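Local atomic coordinates of PRESAN domain-containing protein (PDB entry 7D2W), a protein that is of unknown function but, as a helical PHIST-family member of the malaria parasite Plasmodium falciparum, probably acts by binding other proteins. Residues L47-L52 and E162-H167; P63-L68 and L142-A147; T136-N141 and K153-S158. All coordinates share one frame; numbering follows the deposited sequence.

Contact 1 (L47-L52 and E162-H167); sequences LTREEL and EFDKLH
Arg49 and Asp164 join the start of helix 49-58 to the middle of helix 149-181 across a wide backbone gap, their CA atoms, the nearest pair of the two segments, lying 12.1 Å apart. The two side chains bridge this gap by themselves, reaching out from opposite directions. Their ends meet as a bidentate, end-on salt bridge. Arg49 NH1 donates to Asp164 OD2 at 2.6 Å, and the bond is almost straight at 173°. Beside it, Arg49 NH2 donates to Asp164 OD1 at 3.1 Å. Both oxygens use their syn lone pairs, the ones on the side facing the other oxygen. The guanidinium and carboxylate planes are 11° apart, and the carboxylate sits at the guanidinium edge, almost in its plane. Two bonds to two separate oxygens resist rotation of either flat group. Arg49 gets its reach from a chain that runs out with CG opposite the backbone N (chi1 -156°) and turns at the CG-CD bond (chi3). Its side chain also touches Ile78 of helix 65-93 and Ile160 of helix 149-181. The pair lies at the surface and buries just 83 Å² between the segments. The helix that carries Arg49 is closed at its start by Thr48 and Glu51. Glu51 N donates to Thr48 OG1 at 3.1 Å, and Thr48 N donates back to Glu51 OE1 at 3.0 Å. On the other segment, Phe163 packs on Leu131 of helix 117-144 and Cys79 of helix 65-93, while His167 NE2 is hydrogen-bonded to Thr83 OG1. The reciprocal bonds of Thr48 and Glu51 form a classic capping box. The contact as a whole is an interhelical salt bridge that ties the short N-terminal helix to the long C-terminal helix of this PRESAN helical bundle.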
loop_
_atom_site.group_PDB
_atom_site.type_symbol
_atom_site.label_atom_id
_atom_site.label_comp_id
_atom_site.label_asym_id
_atom_site.label_seq_id
_atom_site.Cartn_x
_atom_site.Cartn_y
_atom_site.Cartn_z
ATOM N N LEU A 47 15.269 -6.312 -14.227
ATOM C CA LEU A 47 15.802 -6.117 -12.887
ATOM C C LEU A 47 14.701 -6.318 -11.852
ATOM O O LEU A 47 13.535 -5.977 -12.081
ATOM C CB LEU A 47 16.394 -4.714 -12.742
ATOM C CG LEU A 47 17.499 -4.351 -13.731
ATOM C CD1 LEU A 47 18.099 -2.991 -13.411
ATOM C CD2 LEU A 47 18.560 -5.426 -13.743
ATOM N N THR A 48 15.075 -6.879 -10.710
ATOM C CA THR A 48 14.178 -6.865 -9.572
ATOM C C THR A 48 14.199 -5.485 -8.931
ATOM O O THR A 48 15.115 -4.689 -9.149
ATOM C CB THR A 48 14.580 -7.916 -8.546
ATOM O OG1 THR A 48 15.887 -7.600 -8.046
ATOM C CG2 THR A 48 14.588 -9.298 -9.181
ATOM N N ARG A 49 13.163 -5.202 -8.135
ATOM C CA ARG A 49 13.128 -3.953 -7.384
ATOM C C ARG A 49 14.392 -3.791 -6.553
ATOM O O ARG A 49 15.007 -2.721 -6.529
ATOM C CB ARG A 49 11.872 -3.930 -6.499
ATOM C CG ARG A 49 11.411 -2.570 -6.116
ATOM C CD ARG A 49 10.221 -2.684 -5.180
ATOM N NE ARG A 49 9.026 -3.148 -5.878
ATOM C CZ ARG A 49 7.803 -2.759 -5.544
ATOM N NH1 ARG A 49 7.665 -1.931 -4.535
ATOM N NH2 ARG A 49 6.733 -3.200 -6.200
ATOM N N GLU A 50 14.807 -4.868 -5.880
ATOM C CA GLU A 50 16.032 -4.839 -5.092
ATOM C C GLU A 50 17.235 -4.460 -5.949
ATOM O O GLU A 50 18.085 -3.664 -5.530
ATOM C CB GLU A 50 16.232 -6.211 -4.454
ATOM C CG GLU A 50 17.309 -6.331 -3.413
ATOM C CD GLU A 50 17.311 -7.721 -2.786
ATOM O OE1 GLU A 50 16.267 -8.408 -2.862
ATOM O OE2 GLU A 50 18.350 -8.130 -2.228
ATOM N N GLU A 51 17.335 -5.035 -7.146
ATOM C CA GLU A 51 18.469 -4.734 -8.014
ATOM C C GLU A 51 18.402 -3.310 -8.534
ATOM O O GLU A 51 19.436 -2.671 -8.735
ATOM C CB GLU A 51 18.512 -5.713 -9.182
ATOM C CG GLU A 51 19.124 -7.057 -8.818
ATOM C CD GLU A 51 18.732 -8.165 -9.782
ATOM O OE1 GLU A 51 17.857 -7.936 -10.644
ATOM O OE2 GLU A 51 19.303 -9.273 -9.674
ATOM N N LEU A 52 17.194 -2.798 -8.746
ATOM C CA LEU A 52 17.048 -1.423 -9.204
ATOM C C LEU A 52 17.471 -0.437 -8.123
ATOM O O LEU A 52 18.144 0.560 -8.408
ATOM C CB LEU A 52 15.601 -1.192 -9.641
ATOM C CG LEU A 52 15.294 0.142 -10.310
ATOM C CD1 LEU A 52 15.874 0.148 -11.702
ATOM C CD2 LEU A 52 13.782 0.399 -10.343
ATOM N N GLU A 162 3.702 4.658 -5.578
ATOM C CA GLU A 162 2.354 5.057 -5.977
ATOM C C GLU A 162 1.607 3.908 -6.651
ATOM O O GLU A 162 0.392 3.739 -6.447
ATOM C CB GLU A 162 2.429 6.273 -6.903
ATOM C CG GLU A 162 1.069 6.846 -7.285
ATOM C CD GLU A 162 1.181 8.086 -8.151
ATOM O OE1 GLU A 162 2.286 8.347 -8.691
ATOM O OE2 GLU A 162 0.162 8.802 -8.281
ATOM N N PHE A 163 2.306 3.116 -7.469
ATOM C CA PHE A 163 1.691 1.923 -8.053
ATOM C C PHE A 163 1.361 0.885 -6.987
ATOM O O PHE A 163 0.335 0.198 -7.074
ATOM C CB PHE A 163 2.615 1.316 -9.123
ATOM C CG PHE A 163 2.073 1.462 -10.510
ATOM C CD1 PHE A 163 1.067 0.613 -10.957
ATOM C CD2 PHE A 163 2.526 2.475 -11.352
ATOM C CE1 PHE A 163 0.530 0.764 -12.232
ATOM C CE2 PHE A 163 1.995 2.634 -12.638
ATOM C CZ PHE A 163 0.994 1.787 -13.071
ATOM N N ASP A 164 2.230 0.735 -5.982
ATOM C CA ASP A 164 1.916 -0.187 -4.901
ATOM C C ASP A 164 0.660 0.257 -4.156
ATOM O O ASP A 164 -0.165 -0.581 -3.765
ATOM C CB ASP A 164 3.090 -0.300 -3.932
ATOM C CG ASP A 164 4.271 -1.051 -4.521
ATOM O OD1 ASP A 164 4.116 -1.725 -5.580
ATOM O OD2 ASP A 164 5.360 -0.966 -3.907
ATOM N N LYS A 165 0.500 1.565 -3.953
ATOM C CA LYS A 165 -0.703 2.051 -3.280
ATOM C C LYS A 165 -1.935 1.839 -4.145
ATOM O O LYS A 165 -2.996 1.465 -3.636
ATOM C CB LYS A 165 -0.572 3.526 -2.898
ATOM C CG LYS A 165 -1.930 4.153 -2.471
ATOM C CD LYS A 165 -1.859 5.004 -1.227
ATOM C CE LYS A 165 -3.258 5.520 -0.820
ATOM N NZ LYS A 165 -4.214 4.468 -0.296
ATOM N N LEU A 166 -1.819 2.061 -5.459
ATOM C CA LEU A 166 -2.964 1.802 -6.328
ATOM C C LEU A 166 -3.339 0.325 -6.299
ATOM O O LEU A 166 -4.520 -0.018 -6.192
ATOM C CB LEU A 166 -2.671 2.267 -7.763
ATOM C CG LEU A 166 -3.725 1.860 -8.801
ATOM C CD1 LEU A 166 -5.068 2.455 -8.471
ATOM C CD2 LEU A 166 -3.297 2.269 -10.210
ATOM N N HIS A 167 -2.347 -0.569 -6.379
ATOM C CA HIS A 167 -2.647 -1.999 -6.324
ATOM C C HIS A 167 -3.301 -2.369 -4.996
ATOM O O HIS A 167 -4.190 -3.225 -4.945
ATOM C CB HIS A 167 -1.371 -2.816 -6.536
ATOM C CG HIS A 167 -0.854 -2.783 -7.941
ATOM N ND1 HIS A 167 0.483 -2.921 -8.242
ATOM C CD2 HIS A 167 -1.494 -2.633 -9.124
ATOM C CE1 HIS A 167 0.646 -2.857 -9.551
ATOM N NE2 HIS A 167 -0.538 -2.679 -10.110
#

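Contact 2 (P63-L68 and L142-A147)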
loop_
_atom_site.group_PDB
_atom_site.type_symbol
_atom_site.label_atom_id
_atom_site.label_comp_id
_atom_site.label_asym_id
_atom_site.label_seq_id
_atom_site.Cartn_x
_atom_site.Cartn_y
_atom_site.Cartn_z
ATOM N N PRO A 63 23.119 9.802 -15.417
ATOM C CA PRO A 63 23.655 8.995 -16.523
ATOM C C PRO A 63 23.073 9.452 -17.848
ATOM O O PRO A 63 22.178 10.310 -17.866
ATOM C CB PRO A 63 23.190 7.576 -16.166
ATOM C CG PRO A 63 21.910 7.796 -15.446
ATOM C CD PRO A 63 22.037 9.111 -14.696
ATOM N N PRO A 64 23.550 8.912 -18.975
ATOM C CA PRO A 64 22.983 9.302 -20.273
ATOM C C PRO A 64 21.516 8.921 -20.367
ATOM O O PRO A 64 21.040 8.023 -19.670
ATOM C CB PRO A 64 23.816 8.514 -21.286
ATOM C CG PRO A 64 25.101 8.236 -20.592
ATOM C CD PRO A 64 24.757 8.078 -19.134
ATOM N N ARG A 65 20.807 9.610 -21.271
ATOM C CA ARG A 65 19.354 9.468 -21.355
ATOM C C ARG A 65 18.945 8.044 -21.724
ATOM O O ARG A 65 17.973 7.511 -21.167
ATOM C CB ARG A 65 18.790 10.473 -22.365
ATOM C CG ARG A 65 17.498 10.015 -23.027
ATOM C CD ARG A 65 17.020 11.000 -24.068
ATOM N NE ARG A 65 16.454 12.183 -23.438
ATOM C CZ ARG A 65 15.164 12.487 -23.445
ATOM N NH1 ARG A 65 14.296 11.700 -24.064
ATOM N NH2 ARG A 65 14.746 13.581 -22.834
ATOM N N THR A 66 19.675 7.408 -22.657
ATOM C CA THR A 66 19.433 6.000 -22.978
ATOM C C THR A 66 19.448 5.140 -21.723
ATOM O O THR A 66 18.614 4.242 -21.554
ATOM C CB THR A 66 20.488 5.483 -23.959
ATOM O OG1 THR A 66 20.316 6.106 -25.233
ATOM C CG2 THR A 66 20.384 3.964 -24.110
ATOM N N TYR A 67 20.401 5.398 -20.836
ATOM C CA TYR A 67 20.465 4.673 -19.575
ATOM C C TYR A 67 19.212 4.934 -18.759
ATOM O O TYR A 67 18.563 4.005 -18.266
ATOM C CB TYR A 67 21.723 5.102 -18.816
ATOM C CG TYR A 67 22.198 4.189 -17.701
ATOM C CD1 TYR A 67 21.325 3.340 -17.033
ATOM C CD2 TYR A 67 23.520 4.217 -17.294
ATOM C CE1 TYR A 67 21.768 2.536 -16.001
ATOM C CE2 TYR A 67 23.975 3.422 -16.268
ATOM C CZ TYR A 67 23.096 2.585 -15.618
ATOM O OH TYR A 67 23.545 1.794 -14.582
ATOM N N LEU A 68 18.843 6.210 -18.627
ATOM C CA LEU A 68 17.643 6.562 -17.877
ATOM C C LEU A 68 16.396 5.907 -18.463
ATOM O O LEU A 68 15.510 5.471 -17.714
ATOM C CB LEU A 68 17.497 8.083 -17.845
ATOM C CG LEU A 68 18.526 8.726 -16.911
ATOM C CD1 LEU A 68 18.402 10.241 -16.931
ATOM C CD2 LEU A 68 18.372 8.190 -15.485
ATOM N N LEU A 142 10.682 15.537 -16.293
ATOM C CA LEU A 142 11.854 15.584 -15.427
ATOM C C LEU A 142 13.138 15.501 -16.234
ATOM O O LEU A 142 14.081 16.264 -16.004
ATOM C CB LEU A 142 11.796 14.439 -14.425
ATOM C CG LEU A 142 12.255 14.716 -13.004
ATOM C CD1 LEU A 142 11.599 15.971 -12.470
ATOM C CD2 LEU A 142 11.870 13.530 -12.161
ATOM N N LEU A 143 13.197 14.562 -17.177
ATOM C CA LEU A 143 14.383 14.431 -18.015
ATOM C C LEU A 143 14.658 15.721 -18.776
ATOM O O LEU A 143 15.788 16.226 -18.786
ATOM C CB LEU A 143 14.210 13.269 -18.995
ATOM C CG LEU A 143 14.133 11.852 -18.421
ATOM C CD1 LEU A 143 14.384 10.836 -19.513
ATOM C CD2 LEU A 143 15.097 11.658 -17.257
ATOM N N ASN A 144 13.628 16.273 -19.415
ATOM C CA ASN A 144 13.843 17.405 -20.306
ATOM C C ASN A 144 14.278 18.648 -19.544
ATOM O O ASN A 144 15.010 19.478 -20.090
ATOM C CB ASN A 144 12.576 17.664 -21.128
ATOM C CG ASN A 144 12.269 16.527 -22.101
ATOM O OD1 ASN A 144 13.157 15.757 -22.467
ATOM N ND2 ASN A 144 11.009 16.419 -22.517
ATOM N N LYS A 145 13.877 18.784 -18.280
ATOM C CA LYS A 145 14.299 19.929 -17.483
ATOM C C LYS A 145 15.628 19.690 -16.777
ATOM O O LYS A 145 16.009 20.504 -15.924
ATOM C CB LYS A 145 13.238 20.303 -16.451
ATOM C CG LYS A 145 13.218 19.426 -15.183
ATOM C CD LYS A 145 12.413 20.093 -14.065
ATOM C CE LYS A 145 12.636 19.397 -12.725
ATOM N NZ LYS A 145 11.476 19.562 -11.801
ATOM N N LYS A 146 16.330 18.606 -17.124
ATOM C CA LYS A 146 17.654 18.276 -16.598
ATOM C C LYS A 146 17.681 18.313 -15.067
ATOM O O LYS A 146 18.439 19.054 -14.450
ATOM C CB LYS A 146 18.710 19.205 -17.205
ATOM C CG LYS A 146 18.581 19.403 -18.706
ATOM C CD LYS A 146 18.818 18.101 -19.493
ATOM C CE LYS A 146 20.121 17.387 -19.111
ATOM N NZ LYS A 146 21.223 17.695 -20.077
ATOM N N ALA A 147 16.864 17.453 -14.459
ATOM C CA ALA A 147 16.799 17.422 -13.007
ATOM C C ALA A 147 18.003 16.677 -12.436
ATOM O O ALA A 147 18.551 15.783 -13.086
ATOM C CB ALA A 147 15.508 16.751 -12.540
#
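Arg65 and Leu143 mark the closest backbone approach of the two segments, with CA atoms 7.8 Å apart, where the first turn of helix 65-93, which follows Pro64, faces the last turn of helix 117-144. The contact has an apolar layer inside and a polar one at the surface. In the inner layer, Leu68 CD1 touches Leu143 CD2 at 3.6 Å. The two buried leucines lie alongside each other, pointing opposite ways. Leu143 has the largest share of the contact. Its other methyl, CD1, lies over the centre of the Arg65 guanidinium, 4.3 Å above the plane. Leu143 CB also comes within 3.9 Å of Arg65 NH2. The arginine thus covers the leucine from the solvent side. Its chain leaves with CG opposite the backbone N (chi1 152°) and bends at chi3, which carries the guanidinium across to the other helix. There Arg65 NH2 meets Asn144 OD1 at 2.7 Å. This hydrogen bond is weak, because the N-H...O angle is only 120°. The amide and guanidinium planes are nevertheless nearly coplanar, 8° apart, with the amide at the guanidinium edge. Tyr140, one turn before Asn144, packs against Arg65 as well. Nearby, Pro63 rests on Ile149 and Ala147 on Ile152, both of helix 149-181. This is side-by-side packing at one end of a helical bundle: a leucine pair, with an arginine laid over Leu143, joins a helix start to a helix end.

Contact 3 (T136-N141 and K153-S158)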
loop_
_atom_site.group_PDB
_atom_site.type_symbol
_atom_site.label_atom_id
_atom_site.label_comp_id
_atom_site.label_asym_id
_atom_site.label_seq_id
_atom_site.Cartn_x
_atom_site.Cartn_y
_atom_site.Cartn_z
ATOM N N THR A 136 4.775 8.229 -16.882
ATOM C CA THR A 136 5.738 8.356 -17.973
ATOM C C THR A 136 5.857 9.806 -18.436
ATOM O O THR A 136 6.965 10.291 -18.703
ATOM C CB THR A 136 5.332 7.447 -19.132
ATOM O OG1 THR A 136 5.494 6.084 -18.725
ATOM C CG2 THR A 136 6.201 7.712 -20.380
ATOM N N ASN A 137 4.730 10.517 -18.521
ATOM C CA ASN A 137 4.779 11.923 -18.916
ATOM C C ASN A 137 5.547 12.751 -17.897
ATOM O O ASN A 137 6.358 13.607 -18.270
ATOM C CB ASN A 137 3.364 12.483 -19.083
ATOM C CG ASN A 137 2.662 11.919 -20.292
ATOM O OD1 ASN A 137 3.306 11.397 -21.203
ATOM N ND2 ASN A 137 1.335 12.012 -20.310
ATOM N N ARG A 138 5.285 12.527 -16.602
ATOM C CA ARG A 138 6.052 13.211 -15.568
ATOM C C ARG A 138 7.534 12.853 -15.655
ATOM O O ARG A 138 8.394 13.695 -15.380
ATOM C CB ARG A 138 5.487 12.876 -14.183
ATOM C CG ARG A 138 4.138 13.573 -13.880
ATOM C CD ARG A 138 3.372 12.918 -12.723
ATOM N NE ARG A 138 4.186 12.769 -11.517
ATOM C CZ ARG A 138 4.056 11.777 -10.633
ATOM N NH1 ARG A 138 3.123 10.831 -10.790
ATOM N NH2 ARG A 138 4.860 11.733 -9.581
ATOM N N PHE A 139 7.851 11.620 -16.063
ATOM C CA PHE A 139 9.248 11.215 -16.193
ATOM C C PHE A 139 9.950 11.984 -17.311
ATOM O O PHE A 139 11.058 12.500 -17.123
ATOM C CB PHE A 139 9.320 9.704 -16.442
ATOM C CG PHE A 139 10.713 9.174 -16.593
ATOM C CD1 PHE A 139 11.616 9.247 -15.545
ATOM C CD2 PHE A 139 11.110 8.574 -17.775
ATOM C CE1 PHE A 139 12.895 8.746 -15.677
ATOM C CE2 PHE A 139 12.391 8.061 -17.912
ATOM C CZ PHE A 139 13.282 8.150 -16.856
ATOM N N TYR A 140 9.321 12.071 -18.485
ATOM C CA TYR A 140 9.948 12.782 -19.594
ATOM C C TYR A 140 10.116 14.265 -19.284
ATOM O O TYR A 140 11.113 14.881 -19.679
ATOM C CB TYR A 140 9.137 12.568 -20.871
ATOM C CG TYR A 140 9.543 11.317 -21.606
ATOM C CD1 TYR A 140 10.610 11.329 -22.500
ATOM C CD2 TYR A 140 8.868 10.125 -21.407
ATOM C CE1 TYR A 140 10.987 10.178 -23.175
ATOM C CE2 TYR A 140 9.238 8.970 -22.071
ATOM C CZ TYR A 140 10.293 9.000 -22.953
ATOM O OH TYR A 140 10.653 7.851 -23.616
ATOM N N ASN A 141 9.163 14.857 -18.564
ATOM C CA ASN A 141 9.312 16.258 -18.185
ATOM C C ASN A 141 10.497 16.451 -17.245
ATOM O O ASN A 141 11.256 17.415 -17.385
ATOM C CB ASN A 141 8.012 16.772 -17.569
ATOM C CG ASN A 141 6.885 16.865 -18.591
ATOM O OD1 ASN A 141 7.047 16.463 -19.744
ATOM N ND2 ASN A 141 5.739 17.391 -18.173
ATOM N N LYS A 153 15.942 9.893 -9.029
ATOM C CA LYS A 153 15.855 8.624 -8.304
ATOM C C LYS A 153 14.665 8.611 -7.352
ATOM O O LYS A 153 13.924 7.621 -7.269
ATOM C CB LYS A 153 17.156 8.372 -7.538
ATOM C CG LYS A 153 18.377 8.202 -8.416
ATOM C CD LYS A 153 19.558 7.643 -7.626
ATOM C CE LYS A 153 20.084 8.646 -6.613
ATOM N NZ LYS A 153 21.526 8.419 -6.321
ATOM N N SER A 154 14.471 9.705 -6.613
ATOM C CA SER A 154 13.315 9.785 -5.730
ATOM C C SER A 154 12.023 9.725 -6.529
ATOM O O SER A 154 11.048 9.102 -6.094
ATOM C CB SER A 154 13.367 11.071 -4.897
ATOM O OG SER A 154 14.582 11.138 -4.176
ATOM N N PHE A 155 11.994 10.368 -7.700
ATOM C CA PHE A 155 10.790 10.324 -8.524
ATOM C C PHE A 155 10.454 8.887 -8.918
ATOM O O PHE A 155 9.302 8.447 -8.798
ATOM C CB PHE A 155 10.971 11.207 -9.758
ATOM C CG PHE A 155 9.960 10.947 -10.834
ATOM C CD1 PHE A 155 8.712 11.555 -10.796
ATOM C CD2 PHE A 155 10.251 10.068 -11.872
ATOM C CE1 PHE A 155 7.775 11.308 -11.782
ATOM C CE2 PHE A 155 9.328 9.807 -12.856
ATOM C CZ PHE A 155 8.074 10.441 -12.813
ATOM N N ILE A 156 11.458 8.128 -9.380
ATOM C CA ILE A 156 11.179 6.774 -9.854
ATOM C C ILE A 156 10.718 5.892 -8.702
ATOM O O ILE A 156 9.737 5.138 -8.829
ATOM C CB ILE A 156 12.410 6.176 -10.569
ATOM C CG1 ILE A 156 12.748 6.972 -11.833
ATOM C CG2 ILE A 156 12.147 4.701 -10.938
ATOM C CD1 ILE A 156 14.120 6.583 -12.459
ATOM N N ARG A 157 11.406 5.960 -7.552
ATOM C CA ARG A 157 10.991 5.160 -6.401
ATOM C C ARG A 157 9.595 5.568 -5.938
ATOM O O ARG A 157 8.774 4.713 -5.588
ATOM C CB ARG A 157 12.012 5.279 -5.258
ATOM C CG ARG A 157 11.694 4.408 -4.006
ATOM C CD ARG A 157 12.951 3.819 -3.316
ATOM N NE ARG A 157 12.643 2.697 -2.417
ATOM C CZ ARG A 157 13.561 1.995 -1.754
ATOM N NH1 ARG A 157 13.201 0.975 -0.957
ATOM N NH2 ARG A 157 14.850 2.297 -1.893
ATOM N N SER A 158 9.289 6.868 -5.975
ATOM C CA SER A 158 7.950 7.302 -5.573
ATOM C C SER A 158 6.878 6.837 -6.555
ATOM O O SER A 158 5.752 6.560 -6.135
ATOM C CB SER A 158 7.904 8.826 -5.401
ATOM O OG SER A 158 8.464 9.150 -4.138
#
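Phe155 is wedged between Arg138 and Phe139, and gives the largest share of the contact between the two segments. Its CE2 atom lies at the edge of the Phe139 ring, 3.6 Å from Phe139 CD1. The two side chains cross at about a right angle. The tip of the ring reaches the neighbouring backbone, with Phe155 CZ 3.5 Å from Phe139 N. On the other flank, Phe155 CE1 touches Arg138 CB at 3.7 Å. The same CE1 lies under one face of the Arg138 guanidinium, whose plane stands 85° from that of the ring, so the ring offers its edge to the arginine. Ile156 adds a looser apolar touch, CD1 to Phe139 CE1 at 4.1 Å.

Torsions and second-shell partners set these groups in place. Phe155 has CG opposite the backbone N (chi1 164°), which sends the ring straight across the gap. Arg138 bends at chi3, which lays its guanidinium face against the ring edge, and its NH1 is held by a salt bridge to Glu134. Phe139 is stacked on Trp72, whose NE1 also bonds Thr136 OG1.

Segments 136-141 and 153-158 run antiparallel, at 177°, and their axes approach to 11.1 Å. Helix 65-93 reaches both through Trp72, which touches Phe139 and Ile156; Ile71 also touches Ile156. On the far side of helix 149-181, Ser154, Arg157 and Ser158 bond to the second subunit.

Overall arrangement
Contact 2 and contact 3 are neighbours, with centres 10 Å apart, and both use helix 117-144. Leu142 CD2 packs on Phe155 CB at 3.5 Å, and Leu68 O lies 3.6 Å from Phe139 CZ, so helix 65-93 joins in too. Contact 3 also meets contact 1; their centres are 13 Å apart and both use helix 149-181. There Glu162 OE1 and Arg138 NH1 form a weak, long ion pair. Contacts 1 and 2 do not touch, and their centres are 20 Å apart. Contacts 2 and 3 are nested along the chain within the loop closed by contact 1. Together the three contacts link all four helices of the domain.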